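Local coordinates for choline dehydrogenase and related flavoproteins (Aspergillus oryzae, PDB 3Q9T), which oxidises formate as a formate oxidase of the glucose-methanol-choline oxidoreductase family, carrying 8-formyl-FAD at its catalytic site, at residues G18-G23 with S557-G562; V126-K131 with C565-K570; F269-L274 with V540-V545; L213-K216 with N220-I223. One frame throughout, in Å; residues are numbered along the deposited sequence.

Contacts 1, 3 and 4 are buried, while contact 2 lies at the surface. Contacts 1 and 2 both use helix 555-572 and touch each other. Contact 1 packs the FAD-proximal part of that helix on helix 16-25 by close van der Waals packing, with no hydrogen bond across. Contact 2, further along, is polar and wetted by a water. Contact 3 joins helix 267-277 to the loop after strand 538-540 through a buried carboxylate. Contacts 1 and 3 both touch the flavin cofactor. Contact 4 is carried by apolar side chains, with no hydrogen bond across it. It sits by the outer strand 221-224, packed against helix 16-25 of contact 1. Contacts 3 and 4 do not touch.

Contact 1: G18-G23 with S557-G562; sequences GNTVAG and SVYAVG. With FAY ([(2R,3S,4R,5R)-5-(6-amino-9H-purin-9-yl)-3,4-dihydroxytetrahydrofuran-2-yl]methyl (2R,3S,4S)-5-(8-formyl-7-methyl-2,4-dioxo-3,4-dihydrobenzo[g]pteridin-10(2H)-yl)-2,3,4-trihydroxypentyl dihydrogen diphosphate), chain D.
Thr20 and Val21 of helix 16-25 pack on Tyr559 and Gly562 of helix 555-572. The van der Waals contacts centre on Gly562. The first torsion of Thr20 (chi1 -58°) sets CG2 opposite the backbone N, and Thr20 CG2 lies 3.7 Å from Gly562 C. Val21 CG2 comes within 3.4 Å of Gly562 O. Gly562 has no side chain to intervene, and Val21 CA is 5.2 Å from Gly562 CA. The axes of the two segments pass 8.4 Å apart and cross at -32°.

The second kind of contact is polar against aromatic. The Thr20 and Tyr559 side chains cross at about a right angle, and Thr20 OG1 meets the ring obliquely, 3.2 Å from Tyr559 CD1. The hydrogen bond of Thr20 OG1 goes to Thr16 O in its own helix.

The cofactor adds the third kind. Val558 CG1 lies 3.7 Å from O5' of the modified FAD, on the flavin side of the diphosphate. Gly18 fits, with Gly13 and Gly15, a Rossmann-type GxGxxG pattern.

No hydrogen bond spans the two segments. Their fit therefore rests on shape. Gly562 and the methyls of Thr20 and Val21 are consistent with the close approach, and the Tyr559 ring lies against Thr20.

Contact 2: V126-K131 with C565-K570; sequences VPYLRK and CADMIK
Tyr128 OH donates a hydrogen bond to Asp567 OD2 at 2.6 Å. It uses the anti lone pair of OD2, the one away from OD1. The ring meets the carboxylate edge-on, with Asp567 CG in the ring plane, and the two planes stand 81° apart. The other oxygen takes a salt bridge, with Lys131 NZ 3.3 Å from Asp567 OD1. A water links Lys131 NZ to OD2, the oxygen that Tyr128 also uses. It accepts from Lys131 NZ at 2.6 Å and donates to Asp567 OD2 at 2.7 Å.

Lys131 reaches across because its whole chain is extended, with CG anti to the backbone N (chi1 -162°). Lys131 and Asp567 reach toward each other from opposite directions.

In the next shell, Lys131 NZ lies 5.5 Å from Lys570 NZ. Asp567 on Lys131 and Glu27 on Lys570 would offset the two like charges. Tyr128 and Lys131 both touch Glu563, one turn before Asp567. Leu129 O accepts from Asn556 ND2 near the start of the same helix.

Asp567, on the long C-terminal helix 555-572, thus receives Tyr128 and Lys131 of helix 122-131. A hydrogen bond and a salt bridge join the two helices at the surface of the FAD-binding fold.

Contact 3: F269-L274 with V540-V545; sequences FETPKL and VADASV. With FAY ([(2R,3S,4R,5R)-5-(6-amino-9H-purin-9-yl)-3,4-dihydroxytetrahydrofuran-2-yl]methyl (2R,3S,4S)-5-(8-formyl-7-methyl-2,4-dioxo-3,4-dihydrobenzo[g]pteridin-10(2H)-yl)-2,3,4-trihydroxypentyl dihydrogen diphosphate), chain D; ACT (acetate ion), chain G.
Asp542 OD2 is gripped by two donors, Thr271 OG1 at 2.6 Å and the backbone N of Gly267. The Thr271 hydroxyl uses the syn lone pair of OD2, and its own oxygen accepts from Gln266 N. Ser544 N donates to the other oxygen, Asp542 OD1, at 2.8 Å with an angle of 161°, which makes an Asx turn. This donor comes from the anti side, tilted out of the carboxylate plane. Ser544 OG also lies very close to OD1, at a doubtful length. With Asp542 CG between its backbone N and carbonyl carbon (chi1 66°), OD1 comes to the Ser544 amide while OD2 meets Thr271.

Apolar contact is slight. Thr271 CG2 and Val540 CG1 meet tip to tip at 4.0 Å.

The FAD runs past both segments. Ala543 N donates to its phosphate oxygen O2P at 2.9 Å, nearly straight at 166°. Glu270 CG lies 3.1 Å from N7A of the adenine. Glu270 OE1 receives a salt bridge from Lys273 NZ at 2.8 Å, on its syn lone pair.

Donors from Thr271, Gly267 and Ser544 N would favour the charged carboxylate, despite the phosphate nearby. The Ser544 N bond closes the turn whose Ala543 N meets the diphosphate. Thr271 and Gly267 tie that turn to helix 267-277.

Contact 4: L213-K216 with N220-I223; sequences LFVK and NITI
Val215 faces two isoleucines, Ile221 and Ile223, which project from the same face of strand 221-224. It meets them in different ways.

Ile221 crosses Val215 at about a right angle. Its terminal methyl does the touching: Ile221 CD1 lies 3.9 Å from Val215 CB and 4.0 Å from Val215 CG1. The Ile221 side chain is stretched out, with CD1 anti along chi2 (-179°), and this carries the methyl over to the loop.

Ile223 slants across the valine instead. Its end meets the other branch, with Ile223 CD1 4.1 Å from Val215 CG2. The same methyl lies 3.7 Å from Val215 O, touching the backbone as well. The two Val215 branches are thus shared out, CG1 to Ile221 and CG2 to Ile223. No hydrogen bond joins the two segments, and Val215 CA stays 7.1 Å from Ile221 CA.

Further out, Ile35 of strand 33-36 touches all three side chains. Val215 also packs on Asn19 and Ala22 of helix 16-25. The ring of Phe214 leads away from the strand to Thr20 and Arg24 of that helix. Asn220 ND2 donates to Ala26 O and Val31 O, which ties the start of the strand to the turn after the helix. The backbone of Thr222 bonds to Val33 and Ile35.

Strand 221-224 is the outermost strand beside 33-36 in a parallel sheet of order 3-2-1-4-5. This is the Rossmann-like sheet of the FAD-binding fold, and the apolar cluster packs the loop and helix 16-25 against the face of the sheet beside its outermost strand.

Contact 1: G18-G23 with S557-G562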
# COMPACT_ATOMS: atom_id res chain seq x y z
N GLY A 18 1.56 -7.21 -30.71
CA GLY A 18 2.27 -8.41 -31.13
C GLY A 18 1.52 -9.10 -32.26
O GLY A 18 2.01 -9.22 -33.37
N ASN A 19 0.30 -9.54 -31.98
CA ASN A 19 -0.50 -10.20 -33.01
C ASN A 19 -0.78 -9.34 -34.23
O ASN A 19 -0.84 -9.85 -35.34
CB ASN A 19 -1.80 -10.74 -32.41
CG ASN A 19 -1.54 -11.82 -31.38
OD1 ASN A 19 -0.49 -12.48 -31.41
ND2 ASN A 19 -2.49 -12.00 -30.46
N THR A 20 -0.92 -8.03 -34.04
CA THR A 20 -1.13 -7.13 -35.17
C THR A 20 0.04 -7.23 -36.13
O THR A 20 -0.15 -7.40 -37.35
CB THR A 20 -1.27 -5.66 -34.71
OG1 THR A 20 -2.36 -5.55 -33.79
CG2 THR A 20 -1.52 -4.74 -35.91
N VAL A 21 1.25 -7.11 -35.59
CA VAL A 21 2.46 -7.17 -36.41
C VAL A 21 2.55 -8.55 -37.08
O VAL A 21 2.75 -8.66 -38.30
CB VAL A 21 3.74 -6.87 -35.60
CG1 VAL A 21 5.00 -7.19 -36.42
CG2 VAL A 21 3.76 -5.41 -35.14
N ALA A 22 2.35 -9.59 -36.27
CA ALA A 22 2.45 -10.95 -36.78
C ALA A 22 1.48 -11.25 -37.92
O ALA A 22 1.86 -11.88 -38.90
CB ALA A 22 2.26 -11.96 -35.67
N GLY A 23 0.23 -10.81 -37.78
CA GLY A 23 -0.80 -11.13 -38.75
C GLY A 23 -0.56 -10.40 -40.06
O GLY A 23 -0.82 -10.92 -41.14
N SER A 557 -4.45 3.45 -30.15
CA SER A 557 -3.07 3.85 -30.48
C SER A 557 -2.08 2.66 -30.49
O SER A 557 -1.10 2.65 -31.24
CB SER A 557 -2.57 4.93 -29.52
OG SER A 557 -2.53 4.45 -28.17
N VAL A 558 -2.35 1.65 -29.66
CA VAL A 558 -1.47 0.49 -29.60
C VAL A 558 -1.57 -0.36 -30.87
O VAL A 558 -0.56 -0.79 -31.42
CB VAL A 558 -1.72 -0.35 -28.33
CG1 VAL A 558 -0.78 -1.55 -28.29
CG2 VAL A 558 -1.54 0.52 -27.09
N TYR A 559 -2.78 -0.63 -31.31
CA TYR A 559 -2.97 -1.27 -32.61
C TYR A 559 -2.33 -0.41 -33.69
O TYR A 559 -1.64 -0.91 -34.55
CB TYR A 559 -4.45 -1.47 -32.92
CG TYR A 559 -5.09 -2.68 -32.26
CD1 TYR A 559 -4.91 -3.95 -32.78
CD2 TYR A 559 -5.91 -2.53 -31.14
CE1 TYR A 559 -5.50 -5.06 -32.19
CE2 TYR A 559 -6.53 -3.64 -30.55
CZ TYR A 559 -6.31 -4.90 -31.08
OH TYR A 559 -6.92 -5.99 -30.51
N ALA A 560 -2.55 0.90 -33.64
CA ALA A 560 -1.92 1.79 -34.62
C ALA A 560 -0.40 1.56 -34.69
O ALA A 560 0.19 1.51 -35.78
CB ALA A 560 -2.20 3.25 -34.31
N VAL A 561 0.22 1.44 -33.51
CA VAL A 561 1.66 1.22 -33.43
C VAL A 561 2.07 -0.08 -34.15
O VAL A 561 3.05 -0.11 -34.90
CB VAL A 561 2.16 1.21 -31.97
CG1 VAL A 561 3.47 0.45 -31.87
CG2 VAL A 561 2.31 2.66 -31.44
N GLY A 562 1.30 -1.13 -33.91
CA GLY A 562 1.53 -2.41 -34.56
C GLY A 562 1.36 -2.35 -36.07
O GLY A 562 2.13 -2.96 -36.80
P FAY D . 0.35 -4.25 -25.65
N1 FAY D . -7.46 0.42 -23.53
C2 FAY D . -8.55 0.85 -24.27
O2 FAY D . -8.39 1.40 -25.36
N3 FAY D . -9.79 0.27 -24.06
C4 FAY D . -10.06 -0.25 -22.82
O4 FAY D . -11.21 -0.08 -22.37
N5 FAY D . -9.21 -1.23 -20.82
C6 FAY D . -8.49 -2.67 -19.11
C7 FAY D . -7.52 -3.45 -18.51
C8 FAY D . -6.22 -3.47 -19.04
O8 FAY D . -4.20 -4.64 -19.05
C9 FAY D . -5.96 -2.79 -20.24
PA FAY D . -0.12 -6.62 -24.17
C1' FAY D . -5.23 -1.16 -22.57
C10 FAY D . -7.64 -0.33 -22.40
N10 FAY D . -6.60 -1.10 -21.88
N1A FAY D . 7.23 -14.37 -21.80
O1A FAY D . -0.21 -6.85 -22.70
C1B FAY D . 3.08 -11.50 -23.27
O1P FAY D . 0.48 -4.96 -26.98
C2' FAY D . -5.23 -2.20 -23.72
O2' FAY D . -5.84 -3.34 -23.26
C2A FAY D . 6.29 -14.67 -22.77
O2A FAY D . -1.44 -6.58 -24.87
C2B FAY D . 1.82 -11.23 -22.47
O2B FAY D . 1.21 -12.41 -21.98
O2P FAY D . 1.34 -3.11 -25.54
C3' FAY D . -3.92 -2.60 -24.48
O3' FAY D . -3.79 -3.98 -24.80
N3A FAY D . 5.25 -13.80 -23.04
C3B FAY D . 0.95 -10.55 -23.51
O3B FAY D . 0.33 -11.54 -24.29
O3P FAY D . 0.69 -5.27 -24.45
C4' FAY D . -2.63 -2.18 -23.82
O4' FAY D . -2.78 -0.80 -23.51
C4A FAY D . 5.15 -12.64 -22.35
C4B FAY D . 1.94 -9.84 -24.39
O4B FAY D . 3.22 -10.38 -24.10
C4X FAY D . -8.97 -0.55 -21.99
C5' FAY D . -1.42 -2.44 -24.75
O5' FAY D . -1.17 -3.73 -25.33
C5A FAY D . 6.08 -12.31 -21.37
C5B FAY D . 1.91 -8.34 -24.16
O5B FAY D . 0.77 -7.83 -24.81
C5X FAY D . -8.16 -1.83 -20.17
C6A FAY D . 7.13 -13.18 -21.09
N6A FAY D . 7.98 -12.92 -20.08
N7A FAY D . 5.74 -11.11 -20.86
C7M FAY D . -7.85 -4.11 -17.19
C8A FAY D . 4.63 -10.67 -21.48
C8M FAY D . -5.33 -4.58 -18.64
C9A FAY D . -6.90 -1.93 -20.79
N9A FAY D . 4.25 -11.60 -22.39

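Contact 2: V126-K131 with C565-K570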
# COMPACT_ATOMS: atom_id res chain seq x y z
N VAL A 126 -3.39 8.66 -38.84
CA VAL A 126 -4.82 8.37 -39.05
C VAL A 126 -5.12 7.02 -39.70
O VAL A 126 -5.94 6.26 -39.19
CB VAL A 126 -5.54 9.48 -39.84
CG1 VAL A 126 -6.86 8.96 -40.44
CG2 VAL A 126 -5.79 10.67 -38.93
N PRO A 127 -4.48 6.71 -40.84
CA PRO A 127 -4.76 5.42 -41.47
C PRO A 127 -4.36 4.25 -40.58
O PRO A 127 -5.08 3.25 -40.53
CB PRO A 127 -3.90 5.44 -42.75
CG PRO A 127 -2.95 6.58 -42.58
CD PRO A 127 -3.58 7.55 -41.65
N TYR A 128 -3.25 4.38 -39.88
CA TYR A 128 -2.83 3.34 -38.95
C TYR A 128 -3.79 3.21 -37.76
O TYR A 128 -3.97 2.12 -37.23
CB TYR A 128 -1.37 3.54 -38.51
CG TYR A 128 -0.39 3.39 -39.66
CD1 TYR A 128 -0.32 2.20 -40.39
CD2 TYR A 128 0.45 4.43 -40.05
CE1 TYR A 128 0.55 2.05 -41.47
CE2 TYR A 128 1.33 4.30 -41.13
CZ TYR A 128 1.37 3.11 -41.83
OH TYR A 128 2.26 2.98 -42.88
N LEU A 129 -4.42 4.33 -37.35
CA LEU A 129 -5.45 4.30 -36.30
C LEU A 129 -6.73 3.59 -36.78
O LEU A 129 -7.59 3.21 -35.98
CB LEU A 129 -5.78 5.72 -35.82
CG LEU A 129 -4.71 6.39 -34.95
CD1 LEU A 129 -4.85 7.90 -34.93
CD2 LEU A 129 -4.72 5.79 -33.53
N ARG A 130 -6.87 3.41 -38.09
CA ARG A 130 -8.09 2.85 -38.63
C ARG A 130 -7.90 1.47 -39.27
O ARG A 130 -8.84 0.69 -39.40
CB ARG A 130 -8.69 3.84 -39.62
CG ARG A 130 -9.03 5.15 -38.93
CD ARG A 130 -9.45 6.26 -39.89
NE ARG A 130 -9.81 7.46 -39.14
CZ ARG A 130 -10.28 8.57 -39.70
NH1 ARG A 130 -10.45 8.63 -41.02
NH2 ARG A 130 -10.58 9.61 -38.93
N LYS A 131 -6.66 1.14 -39.62
CA LYS A 131 -6.40 -0.07 -40.39
C LYS A 131 -6.89 -1.37 -39.74
O LYS A 131 -7.39 -2.26 -40.44
CB LYS A 131 -4.92 -0.18 -40.74
CG LYS A 131 -4.63 -1.14 -41.89
CD LYS A 131 -3.15 -1.12 -42.29
CE LYS A 131 -2.83 -2.15 -43.36
NZ LYS A 131 -1.40 -2.04 -43.75
N CYS A 565 4.31 -0.43 -37.50
CA CYS A 565 5.49 -1.26 -37.40
C CYS A 565 5.58 -2.26 -38.55
O CYS A 565 6.62 -2.40 -39.19
CB CYS A 565 5.53 -2.03 -36.08
SG CYS A 565 7.05 -2.97 -35.89
N ALA A 566 4.49 -2.98 -38.78
CA ALA A 566 4.42 -3.97 -39.85
C ALA A 566 4.67 -3.31 -41.23
O ALA A 566 5.47 -3.81 -42.03
CB ALA A 566 3.06 -4.69 -39.82
N ASP A 567 4.02 -2.19 -41.49
CA ASP A 567 4.26 -1.44 -42.72
C ASP A 567 5.74 -1.13 -42.89
O ASP A 567 6.31 -1.40 -43.95
CB ASP A 567 3.43 -0.15 -42.78
CG ASP A 567 2.17 -0.30 -43.63
OD1 ASP A 567 1.81 -1.45 -43.98
OD2 ASP A 567 1.52 0.74 -43.94
N MET A 568 6.38 -0.59 -41.85
CA MET A 568 7.80 -0.22 -41.92
C MET A 568 8.73 -1.42 -42.13
O MET A 568 9.74 -1.31 -42.83
CB MET A 568 8.22 0.60 -40.70
CG MET A 568 7.41 1.91 -40.53
SD MET A 568 8.09 3.03 -39.28
CE MET A 568 7.80 2.03 -37.80
N ILE A 569 8.38 -2.57 -41.55
CA ILE A 569 9.15 -3.80 -41.77
C ILE A 569 9.00 -4.26 -43.23
O ILE A 569 9.98 -4.65 -43.87
CB ILE A 569 8.75 -4.92 -40.80
CG1 ILE A 569 9.23 -4.59 -39.38
CG2 ILE A 569 9.32 -6.27 -41.23
CD1 ILE A 569 8.70 -5.54 -38.33
N LYS A 570 7.79 -4.21 -43.75
CA LYS A 570 7.54 -4.62 -45.13
C LYS A 570 8.30 -3.75 -46.12
O LYS A 570 8.81 -4.24 -47.12
CB LYS A 570 6.05 -4.59 -45.47
CG LYS A 570 5.24 -5.68 -44.78
CD LYS A 570 3.79 -5.68 -45.29
CE LYS A 570 2.93 -6.64 -44.49
NZ LYS A 570 1.50 -6.58 -44.91
O HOH W 1 -0.98 0.23 -44.90

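Contact 3: F269-L274 with V540-V545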
# COMPACT_ATOMS: atom_id res chain seq x y z
N PHE A 269 5.37 -3.34 -19.41
CA PHE A 269 6.13 -3.81 -18.25
C PHE A 269 7.21 -4.86 -18.60
O PHE A 269 8.31 -4.80 -18.06
CB PHE A 269 5.22 -4.33 -17.14
CG PHE A 269 4.17 -3.35 -16.68
CD1 PHE A 269 2.84 -3.75 -16.54
CD2 PHE A 269 4.51 -2.04 -16.37
CE1 PHE A 269 1.87 -2.85 -16.12
CE2 PHE A 269 3.55 -1.12 -15.96
CZ PHE A 269 2.23 -1.52 -15.82
N GLU A 270 6.88 -5.83 -19.45
CA GLU A 270 7.79 -6.96 -19.68
C GLU A 270 8.77 -6.71 -20.81
O GLU A 270 9.85 -7.30 -20.84
CB GLU A 270 7.05 -8.28 -19.95
CG GLU A 270 6.23 -8.80 -18.79
CD GLU A 270 7.05 -9.55 -17.74
OE1 GLU A 270 8.16 -10.04 -18.02
OE2 GLU A 270 6.56 -9.65 -16.60
N THR A 271 8.39 -5.85 -21.76
CA THR A 271 9.32 -5.49 -22.80
C THR A 271 10.62 -4.88 -22.21
O THR A 271 11.71 -5.37 -22.49
CB THR A 271 8.69 -4.54 -23.82
OG1 THR A 271 7.92 -5.30 -24.76
CG2 THR A 271 9.78 -3.76 -24.56
N PRO A 272 10.52 -3.81 -21.40
CA PRO A 272 11.77 -3.27 -20.84
C PRO A 272 12.52 -4.28 -19.96
O PRO A 272 13.75 -4.26 -19.91
CB PRO A 272 11.30 -2.09 -19.98
CG PRO A 272 9.83 -2.37 -19.72
CD PRO A 272 9.34 -3.01 -20.99
N LYS A 273 11.79 -5.13 -19.25
CA LYS A 273 12.42 -6.15 -18.43
C LYS A 273 13.27 -7.06 -19.31
O LYS A 273 14.47 -7.23 -19.07
CB LYS A 273 11.35 -6.94 -17.65
CG LYS A 273 11.90 -8.05 -16.80
CD LYS A 273 10.76 -8.82 -16.18
CE LYS A 273 11.08 -10.30 -16.15
NZ LYS A 273 9.86 -11.15 -16.02
N LEU A 274 12.69 -7.61 -20.36
CA LEU A 274 13.43 -8.56 -21.20
C LEU A 274 14.60 -7.88 -21.92
O LEU A 274 15.65 -8.49 -22.10
CB LEU A 274 12.51 -9.28 -22.20
CG LEU A 274 13.13 -10.49 -22.92
CD1 LEU A 274 13.28 -11.67 -21.97
CD2 LEU A 274 12.33 -10.91 -24.17
N VAL A 540 10.67 -2.97 -31.45
CA VAL A 540 9.66 -3.06 -30.40
C VAL A 540 8.35 -2.54 -30.95
O VAL A 540 8.32 -1.45 -31.54
CB VAL A 540 10.04 -2.23 -29.17
CG1 VAL A 540 8.92 -2.27 -28.14
CG2 VAL A 540 11.34 -2.74 -28.58
N ALA A 541 7.29 -3.32 -30.77
CA ALA A 541 5.96 -2.89 -31.17
C ALA A 541 4.99 -3.22 -30.04
O ALA A 541 4.60 -4.37 -29.86
CB ALA A 541 5.53 -3.52 -32.52
N ASP A 542 4.66 -2.18 -29.26
CA ASP A 542 3.71 -2.27 -28.16
C ASP A 542 3.66 -0.91 -27.44
O ASP A 542 4.33 0.05 -27.85
CB ASP A 542 4.04 -3.43 -27.19
CG ASP A 542 5.35 -3.24 -26.45
OD1 ASP A 542 5.72 -2.08 -26.19
OD2 ASP A 542 6.01 -4.26 -26.12
N ALA A 543 2.90 -0.84 -26.35
CA ALA A 543 2.66 0.44 -25.67
C ALA A 543 3.91 1.11 -25.06
O ALA A 543 3.84 2.28 -24.65
CB ALA A 543 1.57 0.29 -24.62
N SER A 544 5.04 0.41 -25.01
CA SER A 544 6.23 1.00 -24.37
C SER A 544 6.90 1.98 -25.31
O SER A 544 7.77 2.78 -24.95
CB SER A 544 7.22 -0.08 -23.92
OG SER A 544 7.53 -0.96 -24.97
N VAL A 545 6.45 1.91 -26.55
CA VAL A 545 6.96 2.69 -27.64
C VAL A 545 6.39 4.10 -27.61
O VAL A 545 7.04 5.06 -28.02
CB VAL A 545 6.61 1.93 -28.94
CG1 VAL A 545 6.02 2.84 -29.99
CG2 VAL A 545 7.82 1.16 -29.43
P FAY D . 0.35 -4.25 -25.65
N1 FAY D . -7.46 0.42 -23.53
C2 FAY D . -8.55 0.85 -24.27
O2 FAY D . -8.39 1.40 -25.36
N3 FAY D . -9.79 0.27 -24.06
C4 FAY D . -10.06 -0.25 -22.82
O4 FAY D . -11.21 -0.08 -22.37
N5 FAY D . -9.21 -1.23 -20.82
C6 FAY D . -8.49 -2.67 -19.11
C7 FAY D . -7.52 -3.45 -18.51
C8 FAY D . -6.22 -3.47 -19.04
O8 FAY D . -4.20 -4.64 -19.05
C9 FAY D . -5.96 -2.79 -20.24
PA FAY D . -0.12 -6.62 -24.17
C1' FAY D . -5.23 -1.16 -22.57
C10 FAY D . -7.64 -0.33 -22.40
N10 FAY D . -6.60 -1.10 -21.88
N1A FAY D . 7.23 -14.37 -21.80
O1A FAY D . -0.21 -6.85 -22.70
C1B FAY D . 3.08 -11.50 -23.27
O1P FAY D . 0.48 -4.96 -26.98
C2' FAY D . -5.23 -2.20 -23.72
O2' FAY D . -5.84 -3.34 -23.26
C2A FAY D . 6.29 -14.67 -22.77
O2A FAY D . -1.44 -6.58 -24.87
C2B FAY D . 1.82 -11.23 -22.47
O2B FAY D . 1.21 -12.41 -21.98
O2P FAY D . 1.34 -3.11 -25.54
C3' FAY D . -3.92 -2.60 -24.48
O3' FAY D . -3.79 -3.98 -24.80
N3A FAY D . 5.25 -13.80 -23.04
C3B FAY D . 0.95 -10.55 -23.51
O3B FAY D . 0.33 -11.54 -24.29
O3P FAY D . 0.69 -5.27 -24.45
C4' FAY D . -2.63 -2.18 -23.82
O4' FAY D . -2.78 -0.80 -23.51
C4A FAY D . 5.15 -12.64 -22.35
C4B FAY D . 1.94 -9.84 -24.39
O4B FAY D . 3.22 -10.38 -24.10
C4X FAY D . -8.97 -0.55 -21.99
C5' FAY D . -1.42 -2.44 -24.75
O5' FAY D . -1.17 -3.73 -25.33
C5A FAY D . 6.08 -12.31 -21.37
C5B FAY D . 1.91 -8.34 -24.16
O5B FAY D . 0.77 -7.83 -24.81
C5X FAY D . -8.16 -1.83 -20.17
C6A FAY D . 7.13 -13.18 -21.09
N6A FAY D . 7.98 -12.92 -20.08
N7A FAY D . 5.74 -11.11 -20.86
C7M FAY D . -7.85 -4.11 -17.19
C8A FAY D . 4.63 -10.67 -21.48
C8M FAY D . -5.33 -4.58 -18.64
C9A FAY D . -6.90 -1.93 -20.79
N9A FAY D . 4.25 -11.60 -22.39
C ACT G . 6.89 -12.27 -14.56
O ACT G . 6.85 -11.04 -14.82
OXT ACT G . 7.60 -12.94 -15.34
CH3 ACT G . 6.15 -12.88 -13.39

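Contact 4: L213-K216 with N220-I223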
# COMPACT_ATOMS: atom_id res chain seq x y z
N LEU A 213 -7.58 -12.33 -33.24
CA LEU A 213 -8.30 -12.33 -34.51
C LEU A 213 -7.39 -12.07 -35.72
O LEU A 213 -7.77 -12.32 -36.87
CB LEU A 213 -9.38 -11.25 -34.46
CG LEU A 213 -10.86 -11.62 -34.28
CD1 LEU A 213 -11.07 -13.00 -33.67
CD2 LEU A 213 -11.61 -10.54 -33.50
N PHE A 214 -6.20 -11.50 -35.46
CA PHE A 214 -5.22 -11.23 -36.50
C PHE A 214 -4.46 -12.49 -36.95
O PHE A 214 -3.92 -12.53 -38.06
CB PHE A 214 -4.17 -10.25 -35.98
CG PHE A 214 -4.39 -8.83 -36.40
CD1 PHE A 214 -4.00 -8.41 -37.67
CD2 PHE A 214 -4.94 -7.91 -35.52
CE1 PHE A 214 -4.18 -7.08 -38.07
CE2 PHE A 214 -5.12 -6.58 -35.92
CZ PHE A 214 -4.74 -6.16 -37.19
N VAL A 215 -4.37 -13.49 -36.08
CA VAL A 215 -3.35 -14.53 -36.29
C VAL A 215 -3.86 -15.97 -36.42
O VAL A 215 -3.07 -16.92 -36.38
CB VAL A 215 -2.27 -14.50 -35.18
CG1 VAL A 215 -1.52 -13.19 -35.23
CG2 VAL A 215 -2.90 -14.73 -33.81
N LYS A 216 -5.17 -16.12 -36.58
CA LYS A 216 -5.74 -17.46 -36.76
C LYS A 216 -5.91 -17.79 -38.25
O LYS A 216 -5.87 -16.91 -39.11
CB LYS A 216 -7.06 -17.58 -35.99
CG LYS A 216 -8.04 -16.42 -36.23
CD LYS A 216 -9.16 -16.38 -35.19
CE LYS A 216 -10.32 -17.34 -35.50
NZ LYS A 216 -11.33 -16.70 -36.40
N ASN A 220 1.19 -20.09 -42.07
CA ASN A 220 2.57 -19.62 -42.02
C ASN A 220 2.93 -19.01 -40.65
O ASN A 220 4.08 -18.67 -40.39
CB ASN A 220 2.89 -18.65 -43.18
CG ASN A 220 1.86 -17.55 -43.33
OD1 ASN A 220 0.69 -17.73 -43.00
ND2 ASN A 220 2.29 -16.39 -43.84
N ILE A 221 1.93 -18.88 -39.78
CA ILE A 221 2.20 -18.44 -38.41
C ILE A 221 2.29 -19.64 -37.50
O ILE A 221 1.33 -20.40 -37.38
CB ILE A 221 1.12 -17.50 -37.86
CG1 ILE A 221 0.98 -16.26 -38.75
CG2 ILE A 221 1.46 -17.11 -36.43
CD1 ILE A 221 -0.05 -15.25 -38.28
N THR A 222 3.44 -19.82 -36.86
CA THR A 222 3.56 -20.84 -35.82
C THR A 222 3.27 -20.18 -34.47
O THR A 222 3.92 -19.20 -34.09
CB THR A 222 4.94 -21.55 -35.81
OG1 THR A 222 5.15 -22.21 -37.06
CG2 THR A 222 5.00 -22.59 -34.70
N ILE A 223 2.28 -20.70 -33.77
CA ILE A 223 2.01 -20.17 -32.44
C ILE A 223 2.45 -21.10 -31.31
O ILE A 223 1.92 -22.20 -31.14
CB ILE A 223 0.55 -19.73 -32.28
CG1 ILE A 223 0.19 -18.73 -33.39
CG2 ILE A 223 0.38 -19.06 -30.92
CD1 ILE A 223 -1.29 -18.45 -33.53